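Local coordinates for ceramide very long chain fatty acid hydroxylase SCS7 (Saccharomyces cerevisiae, PDB 4ZR1), which hydroxylates the very long chain fatty acid of ceramides, probably at C-2, probably using a dimetal centre held by histidines, at residues Phe53-Leu61 against Phe171-Leu180. Sequence-based numbering, arbitrary orientation.
Sequences FLDLNRPLL and FLLHGCHHYL. With ZN (zinc ion), chain D; ZN (zinc ion), chain C; BOG (octyl beta-D-glucopyranoside), chain E.
Tyr179 reaches in among Phe53, Leu54, Leu56 and Leu60, and has more surface covered by the facing segment than any other residue. Its CE1 lies near the plane of the Phe53 ring, at that ring's edge, 3.6 Å from Phe53 CE2; the two planes make 73°. Leu56 CD2 approaches obliquely from the side of the Tyr179 ring opposite Phe53, 3.6 Å from Tyr179 CE2, while Leu60 CD1 sits at the Tyr179 edge, 4.0 Å from the same CE2. Past the ring, Tyr179 OH comes 3.5 Å from Leu54 CB. With CG anti to the backbone N (chi1 -170°), the phenol extends from the last turn of helix 164-179 toward the loop. About two helical turns earlier, Phe171 CZ meets Leu60 CD1 at 4.0 Å, and Phe171 CD2 meets Leu61 CD1. Ile78 of helix 71-78 touches the side chains of Phe171 and Tyr179. Were Tyr179 replaced by an alanine, Phe53, Leu54, Leu56 and Leu60 would probably lose the ring they share. On the same helix His174 and His178 bind one zinc ion through NE2, and His177 the other. With no hydrogen bond or salt bridge between the segments, apolar packing alone joins the probably cytoplasmic N-terminal one to the dimetal-site helix.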
ATOM      1  N   PHE A  53      -2.887  20.187   9.374  1.00 96.66           N
ATOM      2  CA  PHE A  53      -2.035  19.019   9.178  1.00 92.57           C
ATOM      3  C   PHE A  53      -0.891  19.280   8.190  1.00 88.47           C
ATOM      4  O   PHE A  53       0.154  19.794   8.563  1.00 86.97           O
ATOM      5  CB  PHE A  53      -2.888  17.845   8.707  1.00 88.78           C
ATOM      6  CG  PHE A  53      -2.139  16.547   8.589  1.00 82.75           C
ATOM      7  CD1 PHE A  53      -1.348  16.088   9.631  1.00 84.22           C
ATOM      8  CD2 PHE A  53      -2.264  15.763   7.454  1.00 78.95           C
ATOM      9  CE1 PHE A  53      -0.665  14.886   9.523  1.00 83.83           C
ATOM     10  CE2 PHE A  53      -1.585  14.553   7.340  1.00 74.69           C
ATOM     11  CZ  PHE A  53      -0.786  14.116   8.374  1.00 73.09           C
ATOM     12  N   LEU A  54      -1.087  18.906   6.932  1.00 82.35           N
ATOM     13  CA  LEU A  54      -0.095  19.173   5.905  1.00 72.10           C
ATOM     14  C   LEU A  54      -0.656  20.125   4.851  1.00 77.13           C
ATOM     15  O   LEU A  54      -1.836  20.068   4.494  1.00 80.63           O
ATOM     16  CB  LEU A  54       0.364  17.871   5.238  1.00 73.02           C
ATOM     17  CG  LEU A  54       1.100  16.832   6.088  1.00 77.25           C
ATOM     18  CD1 LEU A  54       1.296  15.572   5.273  1.00 81.53           C
ATOM     19  CD2 LEU A  54       2.443  17.340   6.601  1.00 81.85           C
ATOM     20  N   ASP A  55       0.205  21.003   4.359  1.00 78.17           N
ATOM     21  CA  ASP A  55      -0.156  21.913   3.289  1.00 72.70           C
ATOM     22  C   ASP A  55       0.182  21.241   1.971  1.00 77.11           C
ATOM     23  O   ASP A  55       1.354  21.160   1.593  1.00 75.23           O
ATOM     24  CB  ASP A  55       0.577  23.246   3.457  1.00 64.08           C
ATOM     25  CG  ASP A  55       0.239  24.258   2.370  1.00 74.46           C
ATOM     26  OD1 ASP A  55      -0.664  23.985   1.544  1.00 75.35           O
ATOM     27  OD2 ASP A  55       0.875  25.345   2.360  1.00 68.95           O
ATOM     28  N   LEU A  56      -0.849  20.751   1.285  1.00 73.02           N
ATOM     29  CA  LEU A  56      -0.671  20.067  -0.002  1.00 64.52           C
ATOM     30  C   LEU A  56       0.067  20.887  -1.057  1.00 74.12           C
ATOM     31  O   LEU A  56       0.604  20.332  -2.006  1.00 92.47           O
ATOM     32  CB  LEU A  56      -2.021  19.665  -0.584  1.00 69.03           C
ATOM     33  CG  LEU A  56      -2.690  18.396  -0.062  1.00 74.33           C
ATOM     34  CD1 LEU A  56      -3.979  18.096  -0.821  1.00 76.05           C
ATOM     35  CD2 LEU A  56      -1.732  17.234  -0.173  1.00 75.86           C
ATOM     36  N   ASN A  57       0.073  22.203  -0.886  1.00 70.34           N
ATOM     37  CA  ASN A  57       0.675  23.120  -1.841  1.00 74.02           C
ATOM     38  C   ASN A  57       2.208  23.102  -1.724  1.00 76.74           C
ATOM     39  O   ASN A  57       2.931  23.527  -2.634  1.00 92.60           O
ATOM     40  CB  ASN A  57       0.140  24.538  -1.627  1.00 84.09           C
ATOM     41  CG  ASN A  57      -0.011  25.296  -2.923  1.00 80.45           C
ATOM     42  OD1 ASN A  57      -0.418  24.732  -3.926  1.00 95.45           O
ATOM     43  ND2 ASN A  57       0.328  26.567  -2.913  1.00 84.50           N
ATOM     44  N   ARG A  58       2.698  22.568  -0.614  1.00 69.93           N
ATOM     45  CA  ARG A  58       4.121  22.607  -0.315  1.00 74.04           C
ATOM     46  C   ARG A  58       4.631  21.179  -0.171  1.00 75.05           C
ATOM     47  O   ARG A  58       3.870  20.304   0.241  1.00 77.88           O
ATOM     48  CB  ARG A  58       4.362  23.413   0.965  1.00 59.37           C
ATOM     49  CG  ARG A  58       3.947  24.878   0.903  1.00 60.65           C
ATOM     50  CD  ARG A  58       4.954  25.695   0.127  1.00 60.52           C
ATOM     51  NE  ARG A  58       4.808  27.122   0.369  1.00 65.86           N
ATOM     52  CZ  ARG A  58       4.538  28.025  -0.569  1.00 69.41           C
ATOM     53  NH1 ARG A  58       4.447  29.316  -0.251  1.00 71.97           N
ATOM     54  NH2 ARG A  58       4.379  27.648  -1.823  1.00 71.86           N
ATOM     55  N   PRO A  59       5.913  20.936  -0.508  1.00 76.95           N
ATOM     56  CA  PRO A  59       6.458  19.564  -0.447  1.00 67.46           C
ATOM     57  C   PRO A  59       6.170  18.918   0.907  1.00 73.72           C
ATOM     58  O   PRO A  59       6.391  19.546   1.947  1.00 78.75           O
ATOM     59  CB  PRO A  59       7.967  19.764  -0.663  1.00 61.31           C
ATOM     60  CG  PRO A  59       8.071  21.055  -1.445  1.00 55.47           C
ATOM     61  CD  PRO A  59       6.915  21.925  -0.957  1.00 68.71           C
ATOM     62  N   LEU A  60       5.663  17.688   0.878  1.00 78.63           N
ATOM     63  CA  LEU A  60       5.091  17.030   2.052  1.00 74.20           C
ATOM     64  C   LEU A  60       6.120  16.433   3.007  1.00 73.28           C
ATOM     65  O   LEU A  60       5.918  16.412   4.220  1.00 76.70           O
ATOM     66  CB  LEU A  60       4.122  15.930   1.601  1.00 69.45           C
ATOM     67  CG  LEU A  60       2.875  16.392   0.838  1.00 70.06           C
ATOM     68  CD1 LEU A  60       2.109  15.211   0.276  1.00 77.61           C
ATOM     69  CD2 LEU A  60       1.979  17.217   1.741  1.00 72.75           C
ATOM     70  N   LEU A  61       7.225  15.952   2.462  1.00 70.44           N
ATOM     71  CA  LEU A  61       8.187  15.201   3.258  1.00 71.41           C
ATOM     72  C   LEU A  61       8.934  16.043   4.312  1.00 74.55           C
ATOM     73  O   LEU A  61       9.018  15.645   5.472  1.00 76.83           O
ATOM     74  CB  LEU A  61       9.178  14.521   2.322  1.00 74.14           C
ATOM     75  CG  LEU A  61       9.855  13.257   2.814  1.00 80.75           C
ATOM     76  CD1 LEU A  61       8.820  12.259   3.282  1.00 77.64           C
ATOM     77  CD2 LEU A  61      10.646  12.696   1.663  1.00 89.54           C
ATOM     78  N   PHE A 171       4.933   7.101   6.209  1.00 69.37           N
ATOM     79  CA  PHE A 171       4.433   7.831   5.050  1.00 71.38           C
ATOM     80  C   PHE A 171       4.956   7.252   3.737  1.00 69.45           C
ATOM     81  O   PHE A 171       4.183   6.992   2.821  1.00 62.32           O
ATOM     82  CB  PHE A 171       4.820   9.306   5.176  1.00 67.50           C
ATOM     83  CG  PHE A 171       4.360  10.165   4.042  1.00 67.11           C
ATOM     84  CD1 PHE A 171       3.055  10.617   3.989  1.00 66.46           C
ATOM     85  CD2 PHE A 171       5.246  10.559   3.047  1.00 69.08           C
ATOM     86  CE1 PHE A 171       2.632  11.427   2.946  1.00 73.63           C
ATOM     87  CE2 PHE A 171       4.830  11.367   2.000  1.00 64.58           C
ATOM     88  CZ  PHE A 171       3.522  11.808   1.951  1.00 64.01           C
ATOM     89  N   LEU A 172       6.265   7.037   3.659  1.00 69.79           N
ATOM     90  CA  LEU A 172       6.875   6.477   2.454  1.00 70.76           C
ATOM     91  C   LEU A 172       6.458   5.028   2.158  1.00 73.66           C
ATOM     92  O   LEU A 172       6.426   4.615   0.999  1.00 73.25           O
ATOM     93  CB  LEU A 172       8.403   6.551   2.557  1.00 65.04           C
ATOM     94  CG  LEU A 172       9.060   7.921   2.397  1.00 67.86           C
ATOM     95  CD1 LEU A 172      10.551   7.805   2.639  1.00 64.81           C
ATOM     96  CD2 LEU A 172       8.789   8.530   1.014  1.00 61.01           C
ATOM     97  N   LEU A 173       6.144   4.252   3.195  1.00 71.23           N
ATOM     98  CA  LEU A 173       5.811   2.838   2.994  1.00 62.99           C
ATOM     99  C   LEU A 173       4.353   2.615   2.640  1.00 59.35           C
ATOM    100  O   LEU A 173       4.036   1.676   1.924  1.00 70.50           O
ATOM    101  CB  LEU A 173       6.156   2.017   4.236  1.00 65.94           C
ATOM    102  CG  LEU A 173       7.656   1.868   4.511  1.00 76.44           C
ATOM    103  CD1 LEU A 173       7.907   0.903   5.656  1.00 72.81           C
ATOM    104  CD2 LEU A 173       8.390   1.435   3.255  1.00 73.45           C
ATOM    105  N   HIS A 174       3.464   3.467   3.137  1.00 65.12           N
ATOM    106  CA  HIS A 174       2.037   3.235   2.957  1.00 65.78           C
ATOM    107  C   HIS A 174       1.149   4.439   3.318  1.00 69.46           C
ATOM    108  O   HIS A 174       0.076   4.618   2.741  1.00 70.04           O
ATOM    109  CB  HIS A 174       1.613   2.026   3.786  1.00 59.61           C
ATOM    110  CG  HIS A 174       0.298   1.452   3.379  1.00 64.63           C
ATOM    111  ND1 HIS A 174       0.069   0.949   2.114  1.00 71.55           N
ATOM    112  CD2 HIS A 174      -0.863   1.308   4.060  1.00 62.77           C
ATOM    113  CE1 HIS A 174      -1.175   0.512   2.041  1.00 74.91           C
ATOM    114  NE2 HIS A 174      -1.761   0.715   3.209  1.00 74.74           N
ATOM    115  N   GLY A 175       1.590   5.256   4.269  1.00 65.91           N
ATOM    116  CA  GLY A 175       0.814   6.405   4.703  1.00 68.01           C
ATOM    117  C   GLY A 175       0.408   7.318   3.559  1.00 75.41           C
ATOM    118  O   GLY A 175      -0.748   7.735   3.470  1.00 82.00           O
ATOM    119  N   CYS A 176       1.359   7.617   2.677  1.00 67.77           N
ATOM    120  CA  CYS A 176       1.110   8.491   1.533  1.00 63.80           C
ATOM    121  C   CYS A 176      -0.028   7.957   0.665  1.00 66.30           C
ATOM    122  O   CYS A 176      -0.862   8.705   0.148  1.00 71.78           O
ATOM    123  CB  CYS A 176       2.380   8.637   0.691  1.00 63.39           C
ATOM    124  SG  CYS A 176       2.232   9.836  -0.644  1.00 76.97           S
ATOM    125  N   HIS A 177      -0.065   6.646   0.514  1.00 62.81           N
ATOM    126  CA  HIS A 177      -1.069   6.043  -0.328  1.00 62.20           C
ATOM    127  C   HIS A 177      -2.468   6.215   0.293  1.00 68.23           C
ATOM    128  O   HIS A 177      -3.451   6.432  -0.417  1.00 75.24           O
ATOM    129  CB  HIS A 177      -0.735   4.571  -0.567  1.00 61.88           C
ATOM    130  CG  HIS A 177      -1.796   3.842  -1.323  1.00 65.15           C
ATOM    131  ND1 HIS A 177      -2.199   4.221  -2.584  1.00 73.99           N
ATOM    132  CD2 HIS A 177      -2.571   2.788  -0.980  1.00 57.76           C
ATOM    133  CE1 HIS A 177      -3.164   3.419  -2.994  1.00 68.18           C
ATOM    134  NE2 HIS A 177      -3.407   2.541  -2.039  1.00 75.54           N
ATOM    135  N   HIS A 178      -2.556   6.138   1.617  1.00 69.75           N
ATOM    136  CA  HIS A 178      -3.816   6.406   2.306  1.00 70.95           C
ATOM    137  C   HIS A 178      -4.139   7.891   2.283  1.00 80.39           C
ATOM    138  O   HIS A 178      -5.295   8.294   2.185  1.00 82.07           O
ATOM    139  CB  HIS A 178      -3.764   5.905   3.746  1.00 73.57           C
ATOM    140  CG  HIS A 178      -4.193   4.480   3.898  1.00 80.03           C
ATOM    141  ND1 HIS A 178      -5.419   4.121   4.413  1.00 83.84           N
ATOM    142  CD2 HIS A 178      -3.563   3.321   3.586  1.00 74.21           C
ATOM    143  CE1 HIS A 178      -5.524   2.804   4.421  1.00 79.37           C
ATOM    144  NE2 HIS A 178      -4.415   2.297   3.919  1.00 82.80           N
ATOM    145  N   TYR A 179      -3.101   8.708   2.377  1.00 81.47           N
ATOM    146  CA  TYR A 179      -3.268  10.138   2.295  1.00 76.05           C
ATOM    147  C   TYR A 179      -3.745  10.514   0.893  1.00 79.31           C
ATOM    148  O   TYR A 179      -4.646  11.343   0.750  1.00 83.38           O
ATOM    149  CB  TYR A 179      -1.956  10.837   2.663  1.00 76.53           C
ATOM    150  CG  TYR A 179      -2.059  12.331   2.850  1.00 76.33           C
ATOM    151  CD1 TYR A 179      -2.889  12.878   3.825  1.00 85.37           C
ATOM    152  CD2 TYR A 179      -1.289  13.199   2.085  1.00 74.84           C
ATOM    153  CE1 TYR A 179      -2.973  14.251   4.008  1.00 82.76           C
ATOM    154  CE2 TYR A 179      -1.365  14.575   2.258  1.00 79.01           C
ATOM    155  CZ  TYR A 179      -2.207  15.097   3.218  1.00 82.15           C
ATOM    156  OH  TYR A 179      -2.277  16.466   3.380  1.00 92.11           O
ATOM    157  N   LEU A 180      -3.168   9.888  -0.139  1.00 76.20           N
ATOM    158  CA  LEU A 180      -3.563  10.194  -1.518  1.00 75.10           C
ATOM    159  C   LEU A 180      -3.826   8.976  -2.415  1.00 85.47           C
ATOM    160  O   LEU A 180      -3.074   8.714  -3.357  1.00 94.92           O
ATOM    161  CB  LEU A 180      -2.510  11.078  -2.174  1.00 72.10           C
ATOM    162  CG  LEU A 180      -2.297  12.455  -1.529  1.00 73.62           C
ATOM    163  CD1 LEU A 180      -0.831  12.667  -1.209  1.00 63.29           C
ATOM    164  CD2 LEU A 180      -2.819  13.549  -2.438  1.00 97.92           C
TER
HETATM  165 ZN    ZN D 402      -3.652   0.122   4.075  1.00 84.51          ZN
HETATM  166 ZN    ZN C 401      -5.054   0.993  -1.907  1.00 81.14          ZN
HETATM  167  C1  BOG E 403       4.950   4.039  -1.684  1.00 99.27           C
HETATM  168  O1  BOG E 403       5.537   5.020  -2.511  1.00111.22           O
HETATM  169  C2  BOG E 403       3.496   3.894  -2.067  1.00 92.87           C
HETATM  170  O2  BOG E 403       2.844   5.087  -1.702  1.00 94.70           O
HETATM  171  C3  BOG E 403       2.854   2.771  -1.285  1.00 86.38           C
HETATM  172  O3  BOG E 403       1.565   2.451  -1.758  1.00 71.65           O
HETATM  173  C4  BOG E 403       3.708   1.540  -1.279  1.00 90.54           C
HETATM  174  O4  BOG E 403       3.155   0.654  -0.336  1.00102.93           O
HETATM  175  C5  BOG E 403       5.107   1.905  -0.864  1.00 96.87           C
HETATM  176  O5  BOG E 403       5.633   2.812  -1.810  1.00100.44           O
HETATM  177  C6  BOG E 403       5.904   0.612  -0.777  1.00100.38           C
HETATM  178  O6  BOG E 403       7.277   0.801  -1.041  1.00100.96           O
HETATM  179  C1' BOG E 403       6.333   5.970  -1.833  1.00103.99           C
HETATM  180  C2' BOG E 403       6.903   6.990  -2.796  1.00 91.02           C
HETATM  181  C3' BOG E 403       8.183   7.547  -2.205  1.00 90.45           C
HETATM  182  C4' BOG E 403       9.368   7.344  -3.131  1.00 89.65           C
HETATM  183  C5' BOG E 403      10.628   7.080  -2.326  1.00 82.50           C
HETATM  184  C6' BOG E 403      11.847   7.302  -3.189  1.00 81.12           C
HETATM  185  C7' BOG E 403      13.093   6.869  -2.451  1.00 88.41           C
HETATM  186  C8' BOG E 403      13.480   7.937  -1.453  1.00 92.06           C